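Myo-inositol dehydrogenase (Corynebacterium glutamicum, PDB 3EUW) probably oxidises myo-inositol with NAD+ as an inositol 2-dehydrogenase, a tetrameric member of the Gfo/Idh/MocA oxidoreductase family. Local coordinates at residues I151-P156 with I227-H232; T77-I82 with P97-I102; N145-V150 with F244-M249; R126-F131 with E280-A285; F10-I15 with I34-I39. All coordinates share one frame; numbering follows the deposited sequence.

Interaction 1 (I151-P156 with I227-H232)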
# COMPACT_ATOMS: atom_id res chain seq x y z
N ILE A 151 -8.71 1.24 17.91
CA ILE A 151 -8.46 2.64 17.60
C ILE A 151 -7.09 3.07 18.07
O ILE A 151 -6.69 2.79 19.20
CB ILE A 151 -9.54 3.52 18.26
CG1 ILE A 151 -10.93 3.03 17.81
CG2 ILE A 151 -9.34 4.98 17.88
CD1 ILE A 151 -12.12 3.75 18.46
N ILE A 152 -6.35 3.72 17.19
CA ILE A 152 -5.01 4.18 17.53
C ILE A 152 -4.90 5.65 17.20
O ILE A 152 -4.88 6.05 16.02
CB ILE A 152 -3.92 3.40 16.77
CG1 ILE A 152 -4.00 1.92 17.15
CG2 ILE A 152 -2.54 3.99 17.09
CD1 ILE A 152 -3.01 1.02 16.42
N SER A 153 -4.85 6.45 18.25
CA SER A 153 -4.72 7.88 18.14
C SER A 153 -3.47 8.36 18.86
O SER A 153 -3.26 8.07 20.05
CB SER A 153 -5.95 8.56 18.75
OG SER A 153 -7.15 8.15 18.12
N ARG A 154 -2.62 9.07 18.14
CA ARG A 154 -1.41 9.60 18.74
C ARG A 154 -1.23 11.04 18.30
O ARG A 154 -1.16 11.34 17.10
CB ARG A 154 -0.19 8.76 18.33
CG ARG A 154 -0.28 7.31 18.78
CD ARG A 154 0.88 6.49 18.21
NE ARG A 154 0.99 5.17 18.80
CZ ARG A 154 1.19 4.05 18.11
NH1 ARG A 154 1.32 4.08 16.78
NH2 ARG A 154 1.25 2.89 18.74
N ASP A 155 -1.18 11.95 19.27
CA ASP A 155 -0.98 13.35 18.94
C ASP A 155 0.48 13.54 18.55
O ASP A 155 1.36 12.82 19.02
CB ASP A 155 -1.30 14.24 20.14
CG ASP A 155 -2.77 14.36 20.40
OD1 ASP A 155 -3.58 13.78 19.64
OD2 ASP A 155 -3.12 15.05 21.39
N PRO A 156 0.74 14.52 17.66
CA PRO A 156 2.10 14.82 17.21
C PRO A 156 2.98 15.17 18.39
O PRO A 156 4.11 14.70 18.49
CB PRO A 156 1.89 16.03 16.28
CG PRO A 156 0.54 15.75 15.70
CD PRO A 156 -0.26 15.28 16.90
N ILE A 227 -8.61 0.91 22.63
CA ILE A 227 -8.09 2.21 22.26
C ILE A 227 -6.66 2.43 22.73
O ILE A 227 -6.34 2.21 23.90
CB ILE A 227 -8.98 3.33 22.87
CG1 ILE A 227 -10.42 3.16 22.40
CG2 ILE A 227 -8.45 4.70 22.47
CD1 ILE A 227 -11.41 4.09 23.10
N VAL A 228 -5.81 2.87 21.79
CA VAL A 228 -4.41 3.15 22.06
C VAL A 228 -4.11 4.64 21.83
O VAL A 228 -4.35 5.18 20.74
CB VAL A 228 -3.47 2.30 21.16
CG1 VAL A 228 -2.01 2.63 21.47
CG2 VAL A 228 -3.73 0.79 21.39
N ASN A 229 -3.60 5.31 22.86
CA ASN A 229 -3.27 6.73 22.77
C ASN A 229 -1.81 7.01 23.14
O ASN A 229 -1.21 6.27 23.94
CB ASN A 229 -4.13 7.55 23.73
CG ASN A 229 -5.57 7.73 23.27
OD1 ASN A 229 -5.94 7.49 22.11
ND2 ASN A 229 -6.39 8.19 24.20
N SER A 230 -1.26 8.06 22.56
CA SER A 230 0.09 8.52 22.90
C SER A 230 0.09 10.01 22.69
O SER A 230 -0.57 10.50 21.78
CB SER A 230 1.17 7.92 22.03
OG SER A 230 2.40 8.53 22.38
N ARG A 231 0.84 10.72 23.52
CA ARG A 231 0.90 12.16 23.42
C ARG A 231 1.94 12.73 22.46
O ARG A 231 2.12 13.95 22.39
CB ARG A 231 1.06 12.75 24.83
CG ARG A 231 -0.25 12.84 25.62
CD ARG A 231 -1.24 13.80 24.95
NE ARG A 231 -2.28 14.25 25.87
CZ ARG A 231 -3.35 14.97 25.52
NH1 ARG A 231 -3.54 15.33 24.26
NH2 ARG A 231 -4.25 15.32 26.43
N HIS A 232 2.66 11.87 21.74
CA HIS A 232 3.59 12.33 20.71
C HIS A 232 3.65 11.32 19.57
O HIS A 232 3.28 10.15 19.75
CB HIS A 232 4.99 12.66 21.25
CG HIS A 232 5.79 11.48 21.71
ND1 HIS A 232 7.07 11.61 22.20
CD2 HIS A 232 5.50 10.16 21.73
CE1 HIS A 232 7.54 10.41 22.51
NE2 HIS A 232 6.61 9.51 22.23
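Ile-151 to Arg-154 pairs in parallel with Ile-227 to Ser-230, the two strand axes 4.7 Å apart and only 9° from parallel. These are neighbouring strands of the mixed sheet in the C-terminal domain of the Gfo/Idh/MocA fold, and they form a regular parallel ladder: Val-228 N donates to Ile-151 O, Ser-153 N to Val-228 O, Ser-230 N to Ser-153 O, and Asp-155 N to Ser-230 O just past the strand ends. On one face Ile-152 and Val-228 lie side by side, CG1 of Ile-152 meeting CB of Val-228 at 4.1 Å. Beyond them on this face, Arg-154 runs extended from CG to NE and brings CG to 3.6 Å from Ser-230 CB. Its guanidinium lies over Ile-152 of its own strand, CG2 standing 3.8 Å above the centre of the group, and its nitrogens reach Asp-238 and, on the second subunit, Gln-148 and Glu-242, which makes this face part of a subunit interface. On the other face Ile-151 CB lies 4.2 Å from Ile-227 CG1, and both residues also meet helix 169-185. Where the strands end, Asp-155 and Arg-231 reach out side by side in a salt bridge. Arg-231 bends at chi2 (-63°) and presents its guanidinium edge, with a second partner in Asp-173; NH1 lies 2.9 Å from OD2 of Asp-155, a weak, bent hydrogen bond.

Interaction 2 (T77-I82 with P97-I102)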
# COMPACT_ATOMS: atom_id res chain seq x y z
N THR A 77 -16.32 27.98 29.26
CA THR A 77 -17.46 28.77 28.83
C THR A 77 -18.57 27.94 28.19
O THR A 77 -19.60 28.48 27.78
CB THR A 77 -17.05 29.84 27.81
OG1 THR A 77 -16.68 29.19 26.57
CG2 THR A 77 -15.87 30.65 28.33
N HIS A 78 -18.38 26.63 28.10
CA HIS A 78 -19.36 25.78 27.45
C HIS A 78 -20.72 25.62 28.12
O HIS A 78 -21.74 25.70 27.45
CB HIS A 78 -18.74 24.40 27.16
CG HIS A 78 -17.63 24.44 26.15
ND1 HIS A 78 -17.04 23.30 25.65
CD2 HIS A 78 -17.01 25.49 25.55
CE1 HIS A 78 -16.10 23.65 24.78
NE2 HIS A 78 -16.06 24.96 24.70
N VAL A 79 -20.74 25.40 29.43
CA VAL A 79 -22.02 25.25 30.12
C VAL A 79 -22.81 26.54 30.08
O VAL A 79 -24.03 26.52 29.93
CB VAL A 79 -21.83 24.84 31.60
CG1 VAL A 79 -23.15 25.02 32.36
CG2 VAL A 79 -21.38 23.39 31.68
N ASP A 80 -22.12 27.67 30.20
CA ASP A 80 -22.77 28.97 30.19
C ASP A 80 -23.42 29.26 28.84
O ASP A 80 -24.61 29.55 28.78
CB ASP A 80 -21.76 30.07 30.52
CG ASP A 80 -22.37 31.46 30.47
OD1 ASP A 80 -23.39 31.70 31.15
OD2 ASP A 80 -21.82 32.33 29.75
N LEU A 81 -22.63 29.16 27.77
CA LEU A 81 -23.14 29.43 26.43
C LEU A 81 -24.25 28.45 26.00
O LEU A 81 -25.23 28.85 25.37
CB LEU A 81 -21.99 29.41 25.42
CG LEU A 81 -21.01 30.58 25.61
CD1 LEU A 81 -19.81 30.41 24.70
CD2 LEU A 81 -21.73 31.89 25.30
N ILE A 82 -24.09 27.18 26.35
CA ILE A 82 -25.10 26.20 26.01
C ILE A 82 -26.43 26.60 26.65
O ILE A 82 -27.46 26.64 25.98
CB ILE A 82 -24.71 24.79 26.50
CG1 ILE A 82 -23.61 24.21 25.58
CG2 ILE A 82 -25.94 23.88 26.54
CD1 ILE A 82 -23.07 22.86 26.03
N PRO A 97 -15.70 19.43 25.62
CA PRO A 97 -16.77 18.65 26.25
C PRO A 97 -17.83 19.64 26.74
O PRO A 97 -17.68 20.84 26.58
CB PRO A 97 -16.05 17.98 27.40
CG PRO A 97 -15.20 19.13 27.90
CD PRO A 97 -14.69 19.82 26.63
N ILE A 98 -18.90 19.13 27.34
CA ILE A 98 -19.92 20.02 27.87
C ILE A 98 -19.24 20.77 28.99
O ILE A 98 -19.42 21.98 29.17
CB ILE A 98 -21.13 19.23 28.42
CG1 ILE A 98 -21.83 18.49 27.27
CG2 ILE A 98 -22.08 20.17 29.12
CD1 ILE A 98 -22.93 17.56 27.72
N ASP A 99 -18.43 20.03 29.74
CA ASP A 99 -17.66 20.55 30.86
C ASP A 99 -16.75 19.41 31.30
O ASP A 99 -17.00 18.25 30.96
CB ASP A 99 -18.57 20.97 32.02
CG ASP A 99 -17.86 21.87 33.02
OD1 ASP A 99 -17.75 23.09 32.76
OD2 ASP A 99 -17.42 21.37 34.07
N LEU A 100 -15.70 19.72 32.06
CA LEU A 100 -14.79 18.67 32.53
C LEU A 100 -15.32 18.04 33.80
O LEU A 100 -14.94 16.91 34.14
CB LEU A 100 -13.40 19.25 32.81
CG LEU A 100 -12.68 19.74 31.56
CD1 LEU A 100 -11.39 20.43 31.97
CD2 LEU A 100 -12.41 18.56 30.64
N ASP A 101 -16.20 18.77 34.49
CA ASP A 101 -16.79 18.32 35.75
C ASP A 101 -18.15 17.68 35.52
O ASP A 101 -19.12 18.38 35.21
CB ASP A 101 -16.95 19.52 36.70
CG ASP A 101 -17.32 19.10 38.11
OD1 ASP A 101 -18.00 18.06 38.29
OD2 ASP A 101 -16.95 19.83 39.05
N ILE A 102 -18.22 16.37 35.67
CA ILE A 102 -19.48 15.67 35.46
C ILE A 102 -20.63 16.27 36.27
O ILE A 102 -21.78 16.22 35.83
CB ILE A 102 -19.35 14.16 35.80
CG1 ILE A 102 -20.67 13.45 35.51
CG2 ILE A 102 -18.92 13.98 37.25
CD1 ILE A 102 -21.03 13.42 34.04
O HOH W 1 -18.40 24.89 31.03
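The imidazole of His-78 turns its edge toward Pro-97, whose carbonyl O lies almost exactly in the ring plane. ND1 donates to this oxygen over 2.7 Å with an N-H...O angle of 171°, so the bond is short and straight and approaches nearly in line with the C=O bond. NE2 of the same ring is bonded to Ser-73 O. With a carbonyl at each ring nitrogen the rotation of the imidazole is fixed, and protonation of both nitrogens would suit this setting. Oblique to the ring, Ile-98 O comes within 3.2 Å of His-78 CB, while Ile-71 of strand 68-71 also touches the side chain. The contact belongs to the Rossmann-type domain: helix 78-87 starts beside the loop that leaves strand 92-94, and Pro-97, preceded by a cis peptide bond, closes the Glu-Lys-Pro sequence characteristic of Gfo/Idh/MocA enzymes. Beside the histidine the contact becomes apolar: CG2 of Ile-98 meets CG2 of Val-79, the next residue, and CD1 of Ile-82, one turn further along the helix, each at 4.2 Å. Ile-98 is covered in addition by Val-105 and by Val-311 of helix 307-326. Val-79 holds CG2 beside its own backbone N, which directs this methyl at CB of Asp-99, 3.7 Å away. The Asp-99 carboxylate serves both segments. A water donates to its OD1 over 2.6 Å and accepts from Val-79 N in the first turn of the helix, while OD2 accepts from Asp-101 N at 2.9 Å, closing an Asx turn.

Interaction 3 (N145-V150 with F244-M249)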
# COMPACT_ATOMS: atom_id res chain seq x y z
N ASN A 145 -21.30 -9.42 12.19
CA ASN A 145 -21.42 -8.84 13.52
C ASN A 145 -20.08 -8.25 13.95
O ASN A 145 -19.04 -8.91 13.84
CB ASN A 145 -21.83 -9.90 14.55
CG ASN A 145 -22.91 -10.83 14.03
OD1 ASN A 145 -23.97 -10.38 13.58
ND2 ASN A 145 -22.66 -12.13 14.08
N LEU A 146 -20.11 -7.01 14.43
CA LEU A 146 -18.92 -6.32 14.90
C LEU A 146 -18.44 -7.02 16.18
O LEU A 146 -19.21 -7.20 17.13
CB LEU A 146 -19.26 -4.86 15.18
CG LEU A 146 -18.14 -3.96 15.73
CD1 LEU A 146 -16.99 -3.93 14.74
CD2 LEU A 146 -18.68 -2.56 15.99
N GLU A 147 -17.17 -7.41 16.20
CA GLU A 147 -16.61 -8.10 17.35
C GLU A 147 -15.49 -7.33 18.06
O GLU A 147 -15.37 -7.39 19.28
CB GLU A 147 -16.12 -9.48 16.93
CG GLU A 147 -17.23 -10.35 16.33
CD GLU A 147 -16.73 -11.67 15.75
OE1 GLU A 147 -15.49 -11.84 15.62
OE2 GLU A 147 -17.56 -12.53 15.42
N GLN A 148 -14.69 -6.61 17.28
CA GLN A 148 -13.59 -5.84 17.84
C GLN A 148 -13.47 -4.51 17.11
O GLN A 148 -13.74 -4.42 15.91
CB GLN A 148 -12.27 -6.60 17.68
CG GLN A 148 -12.33 -8.03 18.11
CD GLN A 148 -10.97 -8.70 18.06
OE1 GLN A 148 -10.18 -8.47 17.14
NE2 GLN A 148 -10.71 -9.56 19.03
N LEU A 149 -13.05 -3.48 17.85
CA LEU A 149 -12.87 -2.15 17.30
C LEU A 149 -11.54 -1.67 17.87
O LEU A 149 -11.41 -1.49 19.08
CB LEU A 149 -14.03 -1.24 17.73
CG LEU A 149 -14.10 0.14 17.08
CD1 LEU A 149 -14.27 0.02 15.57
CD2 LEU A 149 -15.27 0.90 17.67
N VAL A 150 -10.56 -1.47 17.00
CA VAL A 150 -9.24 -1.05 17.44
C VAL A 150 -8.96 0.35 16.96
O VAL A 150 -8.97 0.63 15.77
CB VAL A 150 -8.16 -2.00 16.92
CG1 VAL A 150 -6.80 -1.59 17.45
CG2 VAL A 150 -8.49 -3.43 17.34
N PHE A 244 -13.32 -5.11 13.19
CA PHE A 244 -13.23 -6.52 12.82
C PHE A 244 -14.53 -7.24 13.15
O PHE A 244 -15.03 -7.15 14.28
CB PHE A 244 -12.08 -7.19 13.58
CG PHE A 244 -11.97 -8.67 13.33
CD1 PHE A 244 -11.34 -9.15 12.18
CD2 PHE A 244 -12.51 -9.59 14.23
CE1 PHE A 244 -11.26 -10.53 11.93
CE2 PHE A 244 -12.42 -10.97 13.98
CZ PHE A 244 -11.80 -11.43 12.83
N GLY A 245 -15.08 -7.94 12.17
CA GLY A 245 -16.33 -8.65 12.38
C GLY A 245 -16.27 -10.11 11.98
O GLY A 245 -15.25 -10.60 11.52
N SER A 246 -17.40 -10.80 12.15
CA SER A 246 -17.49 -12.22 11.82
C SER A 246 -17.24 -12.52 10.34
O SER A 246 -16.87 -13.64 10.01
CB SER A 246 -18.85 -12.77 12.24
OG SER A 246 -19.91 -12.01 11.68
N LYS A 247 -17.42 -11.54 9.46
CA LYS A 247 -17.22 -11.79 8.03
C LYS A 247 -16.16 -10.92 7.36
O LYS A 247 -16.10 -10.87 6.14
CB LYS A 247 -18.53 -11.62 7.26
CG LYS A 247 -19.60 -12.62 7.60
CD LYS A 247 -20.88 -12.36 6.82
CE LYS A 247 -21.96 -13.39 7.15
NZ LYS A 247 -23.23 -13.14 6.41
N GLY A 248 -15.34 -10.24 8.15
CA GLY A 248 -14.32 -9.40 7.55
C GLY A 248 -13.88 -8.24 8.42
O GLY A 248 -14.31 -8.11 9.56
N MSE A 249 -13.00 -7.42 7.87
CA MSE A 249 -12.51 -6.25 8.59
C MSE A 249 -12.51 -5.04 7.68
O MSE A 249 -12.29 -5.15 6.48
CB MSE A 249 -11.08 -6.46 9.10
CG MSE A 249 -10.29 -5.14 9.32
SE MSE A 249 -8.55 -5.51 10.03
CE MSE A 249 -7.62 -6.20 8.45
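Phe-244 O accepts two backbone bonds, from Glu-147 N at 2.9 Å and from Gln-148 N at 3.1 Å, both donors lying in the plane of the carbonyl. Two residues of one strand thus face a single residue of the other, which is a classic beta bulge in an antiparallel pair. Phe-244 N returns a bond to Gln-148 O, at 2.8 Å and 172°. On the other side of the bulge Asn-145 and Ser-246 are joined twice: Ser-246 N donates to Asn-145 O, and Ser-246 OG, which lies between its own backbone N and carbonyl carbon (chi1 55°), accepts from Asn-145 N at 3.0 Å. Gly-245 lies close under Asn-145 O, its CA only 3.1 Å from this oxygen, where a CB would collide with it. Gly-245 N is bonded to Gly-248 O across the type I turn that reverses the chain.

The bulge sends the side chains of Glu-147 and Gln-148 past the Phe-244 ring, where the second subunit supplies partners for Glu-147 OE1 and for both polar atoms of the Gln-148 amide. Glu-147 OE1, 3.6 Å from Phe-244 CE2, bonds His-232 of that chain, and Glu-147 OE2 rests 3.4 Å from Ser-246 CB; Gln-148 uses OE1 for Arg-154 and NE2 for Asn-229 O of the same neighbour. The Arg-154 of that subunit also forms a cation-pi contact with Phe-244. Within the sheet, strand 146-154 lies between strands 238-245 and 224-230, Leu-146 and Leu-149 pack on Phe-185 of helix 169-185, and the strand begun by Gly-248 and Met-249 pairs with a strand of the third subunit.

Interaction 4 (R126-F131 with E280-A285)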
# COMPACT_ATOMS: atom_id res chain seq x y z
N ARG A 126 -16.86 11.69 13.82
CA ARG A 126 -17.94 10.87 13.27
C ARG A 126 -18.24 11.31 11.84
O ARG A 126 -18.76 10.54 11.04
CB ARG A 126 -19.24 11.04 14.07
CG ARG A 126 -19.17 10.64 15.52
CD ARG A 126 -20.58 10.41 16.04
NE ARG A 126 -20.60 10.01 17.44
CZ ARG A 126 -21.65 9.48 18.05
NH1 ARG A 126 -22.78 9.28 17.38
NH2 ARG A 126 -21.56 9.11 19.32
N PHE A 127 -17.90 12.56 11.53
CA PHE A 127 -18.18 13.12 10.21
C PHE A 127 -17.05 12.96 9.21
O PHE A 127 -17.13 13.46 8.09
CB PHE A 127 -18.60 14.59 10.37
CG PHE A 127 -19.82 14.76 11.24
CD1 PHE A 127 -21.10 14.66 10.69
CD2 PHE A 127 -19.69 14.93 12.61
CE1 PHE A 127 -22.23 14.73 11.50
CE2 PHE A 127 -20.81 15.00 13.44
CZ PHE A 127 -22.08 14.90 12.88
N ASP A 128 -16.01 12.25 9.62
CA ASP A 128 -14.90 11.98 8.71
C ASP A 128 -15.40 10.99 7.66
O ASP A 128 -15.97 9.96 8.00
CB ASP A 128 -13.73 11.33 9.46
CG ASP A 128 -12.58 10.98 8.53
OD1 ASP A 128 -12.06 11.92 7.88
OD2 ASP A 128 -12.21 9.80 8.44
N PRO A 129 -15.20 11.30 6.36
CA PRO A 129 -15.68 10.38 5.32
C PRO A 129 -15.27 8.92 5.55
O PRO A 129 -16.11 8.02 5.52
CB PRO A 129 -15.09 10.96 4.03
CG PRO A 129 -15.09 12.44 4.31
CD PRO A 129 -14.62 12.52 5.77
N SER A 130 -13.97 8.69 5.80
CA SER A 130 -13.47 7.33 6.03
C SER A 130 -14.13 6.68 7.24
O SER A 130 -14.73 5.62 7.13
CB SER A 130 -11.95 7.34 6.20
OG SER A 130 -11.30 7.90 5.06
N PHE A 131 -14.02 7.31 8.41
CA PHE A 131 -14.63 6.75 9.61
C PHE A 131 -16.16 6.59 9.46
O PHE A 131 -16.74 5.60 9.91
CB PHE A 131 -14.33 7.61 10.83
CG PHE A 131 -12.86 7.72 11.17
CD1 PHE A 131 -11.97 6.69 10.88
CD2 PHE A 131 -12.38 8.87 11.79
CE1 PHE A 131 -10.62 6.80 11.19
CE2 PHE A 131 -11.04 9.00 12.11
CZ PHE A 131 -10.15 7.97 11.81
N GLU A 280 -6.28 20.06 9.49
CA GLU A 280 -6.05 19.57 8.14
C GLU A 280 -6.60 18.16 7.94
O GLU A 280 -7.24 17.87 6.92
CB GLU A 280 -4.55 19.54 7.82
CG GLU A 280 -3.84 20.87 7.87
CD GLU A 280 -2.39 20.73 7.40
OE1 GLU A 280 -1.63 19.95 8.03
OE2 GLU A 280 -2.02 21.39 6.41
N ARG A 281 -6.33 17.28 8.90
CA ARG A 281 -6.80 15.91 8.80
C ARG A 281 -8.32 15.88 8.73
O ARG A 281 -8.89 15.11 7.97
CB ARG A 281 -6.33 15.10 10.02
CG ARG A 281 -6.95 13.70 10.09
CD ARG A 281 -6.64 12.87 8.84
NE ARG A 281 -7.34 11.60 8.87
CZ ARG A 281 -8.65 11.45 8.68
NH1 ARG A 281 -9.42 12.51 8.44
NH2 ARG A 281 -9.19 10.25 8.75
N TYR A 282 -8.97 16.73 9.52
CA TYR A 282 -10.41 16.75 9.56
C TYR A 282 -11.11 17.88 8.82
O TYR A 282 -12.23 18.27 9.17
CB TYR A 282 -10.86 16.70 11.03
CG TYR A 282 -10.53 15.36 11.65
CD1 TYR A 282 -11.02 14.18 11.08
CD2 TYR A 282 -9.69 15.27 12.76
CE1 TYR A 282 -10.67 12.94 11.60
CE2 TYR A 282 -9.34 14.03 13.29
CZ TYR A 282 -9.83 12.87 12.70
OH TYR A 282 -9.48 11.65 13.21
N ASP A 283 -10.48 18.37 7.76
CA ASP A 283 -11.07 19.45 6.98
C ASP A 283 -12.47 19.06 6.54
O ASP A 283 -13.44 19.74 6.85
CB ASP A 283 -10.20 19.77 5.76
CG ASP A 283 -10.72 20.97 4.99
OD1 ASP A 283 -10.00 22.00 4.93
OD2 ASP A 283 -11.84 20.90 4.46
N ALA A 284 -12.59 17.94 5.83
CA ALA A 284 -13.89 17.48 5.36
C ALA A 284 -14.87 17.25 6.51
O ALA A 284 -16.05 17.59 6.41
CB ALA A 284 -13.73 16.20 4.53
N ALA A 285 -14.38 16.66 7.60
CA ALA A 285 -15.24 16.37 8.75
C ALA A 285 -15.90 17.62 9.33
O ALA A 285 -17.10 17.60 9.64
CB ALA A 285 -14.43 15.66 9.84
O HOH W 2 -12.23 14.76 7.61
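Ala-285 sets its methyl against the backbone between Phe-127 and Asp-128, with CB 4.3 Å from Phe-127 CB, and Ala-284 CB touches the ring of Pro-129 at CG and CD. The small residues let the start of helix 283-299 come close to the capped start of helix 129-139, the CA atoms of Asp-128 and Ala-285 being 4.4 Å apart. Asp-128 is the N-cap: its OD2 accepts from Phe-131 N. At one flank of this apolar patch the Phe-131 and Tyr-282 side chains cross at about a right angle, meeting edge on, with CE2 of Phe-131 3.3 Å from Tyr-282 OH, which is bonded to Gln-239.

The polar edge is built on Arg-281, the last residue of helix 278-281. Its CG, anti to the backbone N (chi1 172°), lies over the face of the Tyr-282 ring, and the bend at chi2 (58°) then carries NH2 over a face of the Phe-131 ring, 3.9 Å from CZ. The guanidinium grips Asp-128 end-on in a salt bridge, NH1 to OD1 at 2.8 Å and NH2 to OD2 at 3.1 Å. Both bonds are nearly straight and lie in the guanidinium plane, yet they reach the carboxylate from above its plane, since the two planes are 49° apart. Arg-281 NH2 and Phe-131 N approach OD2 from opposite faces. A water completes the edge, donating to Asp-128 OD1 and accepting from Ala-285 N, each at 2.9 Å.

Interaction 5 (F10-I15 with I34-I39)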
# COMPACT_ATOMS: atom_id res chain seq x y z
N PHE A 10 -18.80 31.81 18.71
CA PHE A 10 -18.08 32.14 19.94
C PHE A 10 -16.66 31.59 19.87
O PHE A 10 -16.45 30.38 19.70
CB PHE A 10 -18.80 31.55 21.16
CG PHE A 10 -19.97 32.36 21.61
CD1 PHE A 10 -19.78 33.49 22.38
CD2 PHE A 10 -21.26 32.02 21.22
CE1 PHE A 10 -20.86 34.28 22.76
CE2 PHE A 10 -22.35 32.80 21.61
CZ PHE A 10 -22.15 33.93 22.38
N GLY A 11 -15.68 32.48 20.00
CA GLY A 11 -14.29 32.08 19.94
C GLY A 11 -13.67 32.48 18.61
O GLY A 11 -14.17 32.12 17.55
N ALA A 12 -12.58 33.24 18.66
CA ALA A 12 -11.92 33.66 17.44
C ALA A 12 -10.62 32.90 17.29
O ALA A 12 -9.79 33.22 16.44
CB ALA A 12 -11.68 35.17 17.46
N GLY A 13 -10.44 31.90 18.14
CA GLY A 13 -9.24 31.10 18.11
C GLY A 13 -9.11 30.29 16.83
O GLY A 13 -9.79 30.55 15.84
N ARG A 14 -8.23 29.28 16.86
CA ARG A 14 -7.99 28.44 15.70
C ARG A 14 -9.23 27.68 15.23
O ARG A 14 -9.56 27.68 14.04
CB ARG A 14 -6.86 27.45 16.00
CG ARG A 14 -6.22 26.83 14.76
CD ARG A 14 -5.29 27.81 14.03
NE ARG A 14 -5.78 29.19 14.08
CZ ARG A 14 -5.51 30.12 13.17
NH1 ARG A 14 -4.73 29.84 12.13
NH2 ARG A 14 -6.00 31.34 13.32
N ILE A 15 -9.92 27.02 16.16
CA ILE A 15 -11.12 26.29 15.80
C ILE A 15 -12.15 27.30 15.29
O ILE A 15 -12.89 27.02 14.33
CB ILE A 15 -11.67 25.48 17.01
CG1 ILE A 15 -12.87 24.64 16.58
CG2 ILE A 15 -12.07 26.40 18.13
CD1 ILE A 15 -12.50 23.52 15.63
N ILE A 34 -19.32 37.50 15.59
CA ILE A 34 -18.25 36.75 16.23
C ILE A 34 -17.94 37.40 17.58
O ILE A 34 -17.74 38.60 17.66
CB ILE A 34 -16.96 36.78 15.38
CG1 ILE A 34 -17.23 36.19 14.00
CG2 ILE A 34 -15.86 36.00 16.08
CD1 ILE A 34 -16.02 36.10 13.12
N ALA A 35 -17.92 36.59 18.63
CA ALA A 35 -17.64 37.09 19.97
C ALA A 35 -16.37 36.46 20.55
O ALA A 35 -16.14 35.26 20.43
CB ALA A 35 -18.83 36.80 20.89
N ASP A 36 -15.55 37.30 21.18
CA ASP A 36 -14.31 36.87 21.80
C ASP A 36 -13.79 38.01 22.65
O ASP A 36 -13.58 39.12 22.15
CB ASP A 36 -13.27 36.52 20.73
CG ASP A 36 -12.13 35.68 21.29
OD1 ASP A 36 -11.50 36.11 22.29
OD2 ASP A 36 -11.87 34.59 20.73
N PRO A 37 -13.57 37.77 23.95
CA PRO A 37 -13.07 38.83 24.82
C PRO A 37 -11.91 39.58 24.16
O PRO A 37 -11.79 40.80 24.28
CB PRO A 37 -12.65 38.08 26.09
CG PRO A 37 -12.41 36.67 25.60
CD PRO A 37 -13.54 36.47 24.63
N PHE A 38 -11.06 38.83 23.45
CA PHE A 38 -9.95 39.44 22.74
C PHE A 38 -10.57 40.06 21.50
O PHE A 38 -10.64 39.45 20.44
CB PHE A 38 -8.94 38.36 22.33
CG PHE A 38 -7.73 38.91 21.64
CD1 PHE A 38 -7.03 39.99 22.19
CD2 PHE A 38 -7.26 38.34 20.47
CE1 PHE A 38 -5.89 40.48 21.57
CE2 PHE A 38 -6.12 38.82 19.84
CZ PHE A 38 -5.43 39.90 20.40
N ILE A 39 -11.04 41.30 21.66
CA ILE A 39 -11.72 42.01 20.59
C ILE A 39 -10.98 42.13 19.26
O ILE A 39 -11.58 41.87 18.21
CB ILE A 39 -12.16 43.42 21.07
CG1 ILE A 39 -13.10 44.05 20.04
CG2 ILE A 39 -10.95 44.31 21.33
CD1 ILE A 39 -14.39 43.27 19.83
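Phe-10 and Ala-35 are a parallel bridge between the first two strands of the Rossmann fold, at the point where strands 5-10 and 29-35 of one beta-alpha-beta unit run out into loops. The backbone bond there is nearly straight, Gly-11 N donating to Ala-35 O at 2.9 Å and 174°. Gly-11 and Gly-13 fit the glycine-rich GxGxxG pattern of dinucleotide-binding folds, and at the backbone angles of Gly-11 a CB would be jammed against the carbonyl O of Phe-10.

Apolar contacts are few. The Phe-10 ring, whose CG sits beside the backbone N (chi1 -80°), reaches Ala-35 CB with CE1 at 3.7 Å. Beyond Gly-11, Ala-12 CB lies 4.5 Å from Ile-34 CG2.

The polar contacts centre on Asp-36, just after the second strand. Many NAD-dependent relatives carry an acidic residue here that binds the adenosine ribose, which is consistent with the assigned cofactor. In the absence of a bound nucleotide its carboxylate spans the two loops. OD1 accepts from Phe-38 N at 3.0 Å in an Asx turn ahead of helix 39-47, while OD2 offers its anti lone pair to Ala-12 N at 2.6 Å, with Ala-12 CB 3.3 Å from the same oxygen.

Overall arrangement
From the N terminus, interaction 5 closes first, joining the first two strands of the Rossmann domain around helix 14-25. Interaction 2 follows in series, bringing the start of helix 78-87 to the loop after strand 92-94; the two touch where Leu-81 CD2 packs on Phe-10 CZ, 3.6 Å apart. The other three are concentric. Interaction 4 opens at 126-131, interaction 3 at 145-150 and interaction 1 at 151-156; they close in reverse order, at 227-232, 244-249 and 280-285. None of them cross. Interactions 1 and 3 share strand 146-154, join it to its two neighbours in the mixed sheet and both meet the second subunit, whereas interaction 4, centred about 17 Å from interaction 1, joins helix starts outside that sheet.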